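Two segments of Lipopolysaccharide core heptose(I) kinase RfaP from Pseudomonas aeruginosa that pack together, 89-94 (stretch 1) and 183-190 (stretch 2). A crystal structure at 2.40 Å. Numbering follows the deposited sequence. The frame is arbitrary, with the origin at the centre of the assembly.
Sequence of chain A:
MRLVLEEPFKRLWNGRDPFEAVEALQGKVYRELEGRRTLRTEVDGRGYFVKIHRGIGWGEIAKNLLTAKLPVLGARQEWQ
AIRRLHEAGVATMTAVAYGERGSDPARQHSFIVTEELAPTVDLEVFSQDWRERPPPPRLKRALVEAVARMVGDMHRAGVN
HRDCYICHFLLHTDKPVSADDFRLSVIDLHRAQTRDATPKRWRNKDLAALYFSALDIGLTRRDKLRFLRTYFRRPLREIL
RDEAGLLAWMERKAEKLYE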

# COMPACT_ATOMS: atom_id res chain seq x y z
N GLY A 89 -11.22 2.13 10.22
CA GLY A 89 -11.70 1.28 9.14
C GLY A 89 -10.63 0.74 8.21
O GLY A 89 -10.96 0.38 7.07
N VAL A 90 -9.37 0.67 8.64
CA VAL A 90 -8.27 0.16 7.83
C VAL A 90 -8.06 -1.31 8.20
O VAL A 90 -7.77 -1.63 9.36
CB VAL A 90 -6.98 0.96 8.05
CG1 VAL A 90 -5.82 0.28 7.38
CG2 VAL A 90 -7.15 2.35 7.51
N ALA A 91 -8.17 -2.17 7.20
CA ALA A 91 -8.17 -3.60 7.44
C ALA A 91 -6.79 -4.09 7.89
O ALA A 91 -5.77 -3.84 7.23
CB ALA A 91 -8.63 -4.29 6.15
N THR A 92 -6.74 -4.76 9.03
CA THR A 92 -5.46 -5.14 9.60
C THR A 92 -5.66 -6.38 10.47
O THR A 92 -6.73 -7.01 10.43
CB THR A 92 -4.84 -3.99 10.40
OG1 THR A 92 -3.52 -4.35 10.83
CG2 THR A 92 -5.67 -3.67 11.61
N MSE A 93 -4.63 -6.72 11.24
CA MSE A 93 -4.69 -7.84 12.14
C MSE A 93 -5.71 -7.58 13.21
O MSE A 93 -6.04 -6.43 13.50
CB MSE A 93 -3.33 -8.11 12.79
CG MSE A 93 -2.27 -8.62 11.84
SE MSE A 93 -0.57 -7.88 12.39
CE MSE A 93 0.49 -9.56 12.45
N THR A 94 -6.21 -8.64 13.81
CA THR A 94 -7.06 -8.53 14.98
C THR A 94 -6.25 -9.03 16.17
O THR A 94 -5.55 -10.04 16.06
CB THR A 94 -8.34 -9.34 14.80
OG1 THR A 94 -9.09 -8.76 13.73
CG2 THR A 94 -9.18 -9.33 16.07
N ARG A 183 -9.69 -7.80 -1.35
CA ARG A 183 -9.46 -7.04 -0.13
C ARG A 183 -8.03 -7.22 0.36
O ARG A 183 -7.45 -8.31 0.27
CB ARG A 183 -10.44 -7.44 0.98
CG ARG A 183 -10.42 -8.88 1.36
CD ARG A 183 -11.54 -9.17 2.34
NE ARG A 183 -11.48 -10.55 2.80
CZ ARG A 183 -11.09 -10.93 4.01
NH1 ARG A 183 -10.72 -10.01 4.90
NH2 ARG A 183 -11.06 -12.21 4.33
N LEU A 184 -7.47 -6.13 0.87
CA LEU A 184 -6.14 -6.08 1.43
C LEU A 184 -6.22 -6.01 2.95
O LEU A 184 -7.25 -5.63 3.51
CB LEU A 184 -5.35 -4.90 0.88
CG LEU A 184 -5.11 -4.94 -0.63
CD1 LEU A 184 -4.23 -3.80 -1.08
CD2 LEU A 184 -4.50 -6.28 -1.06
N SER A 185 -5.14 -6.43 3.61
CA SER A 185 -4.91 -6.14 5.02
C SER A 185 -3.46 -5.70 5.17
O SER A 185 -2.56 -6.29 4.56
CB SER A 185 -5.18 -7.34 5.91
OG SER A 185 -6.50 -7.80 5.75
N VAL A 186 -3.24 -4.67 5.96
CA VAL A 186 -1.88 -4.27 6.31
C VAL A 186 -1.48 -5.05 7.57
O VAL A 186 -2.28 -5.22 8.50
CB VAL A 186 -1.78 -2.76 6.53
CG1 VAL A 186 -2.81 -2.28 7.59
CG2 VAL A 186 -0.34 -2.36 6.93
N ILE A 187 -0.24 -5.53 7.58
CA ILE A 187 0.23 -6.27 8.75
C ILE A 187 1.54 -5.68 9.20
O ILE A 187 1.94 -4.61 8.73
CB ILE A 187 0.39 -7.77 8.45
CG1 ILE A 187 1.47 -7.95 7.38
CG2 ILE A 187 -0.94 -8.38 8.01
CD1 ILE A 187 2.06 -9.35 7.30
N ASP A 188 2.23 -6.42 10.08
CA ASP A 188 3.42 -6.04 10.81
C ASP A 188 3.47 -4.59 11.25
O ASP A 188 4.06 -3.75 10.56
CB ASP A 188 4.69 -6.27 10.03
CG ASP A 188 5.91 -5.85 10.83
OD1 ASP A 188 5.95 -6.18 12.03
OD2 ASP A 188 6.80 -5.17 10.29
N LEU A 189 2.90 -4.29 12.41
CA LEU A 189 2.92 -2.94 12.93
C LEU A 189 3.82 -2.83 14.16
O LEU A 189 3.61 -1.96 15.01
CB LEU A 189 1.49 -2.49 13.21
CG LEU A 189 0.67 -2.47 11.91
CD1 LEU A 189 -0.80 -2.62 12.14
CD2 LEU A 189 0.93 -1.18 11.18
N HIS A 190 4.83 -3.69 14.25
CA HIS A 190 5.52 -3.87 15.53
C HIS A 190 6.26 -2.61 15.95
O HIS A 190 6.42 -2.37 17.15
CB HIS A 190 6.47 -5.07 15.44
CG HIS A 190 7.72 -4.79 14.69
ND1 HIS A 190 7.75 -4.66 13.32
CD2 HIS A 190 8.98 -4.53 15.12
CE1 HIS A 190 8.98 -4.35 12.93
NE2 HIS A 190 9.74 -4.27 14.00

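The contact joins a segment without regular secondary structure, 89-94, to a short strand and the loop that follows it, and the end-to-end directions of 90-93 and 184-189 differ by 67°. They come nearest at Thr-92 and Ser-185, whose CA atoms are 4.7 Å apart, and the contact buries 340 Å² in all.

Two hydrogen bonds do the polar work, and both involve the backbone of Val-186. Val-186 N donates to the O of Ala-91 at 3.0 Å, with an N-H...O angle of 157°. Val-186 O accepts from the OG1 of Thr-92 at 2.8 Å. The backbone N of Met-93 lies 3.9 Å from that same O of Val-186, so the threonine hydroxyl supplies the short bond there. One strand residue thus has both its amide and its carbonyl satisfied by consecutive residues of an irregular segment.

Weaker CA-H...O contacts reinforce these bonds. Ser-185 CA approaches Ala-91 O at 3.3 Å, and Thr-92 CA approaches Val-186 O at 3.4 Å, so each carbonyl receives a CA-H group as well as its hydrogen bond.

Side-chain packing surrounds this polar centre. CG1 of Val-90 makes an apolar contact with CG1 of Val-186 at 4.0 Å, and CG1 of Val-186 also lies 3.9 Å from CB of Thr-92. The t rotamer of Thr-92 places OG1 on the carbonyl, while CD1 of Leu-189 comes within 3.5 Å of OG1 of Thr-92, helping to enclose the hydroxyl. CB of Ala-91 lies 3.3 Å from the O of Leu-184.

Farther along, the side chain of Met-93, present as selenomethionine, starts sideways but brings its end nearer. Met-93 SE reaches CB of Ile-187 at 4.1 Å, an apolar contact, and N of Asp-188 at 3.9 Å, extending the packing past the strand into the loop.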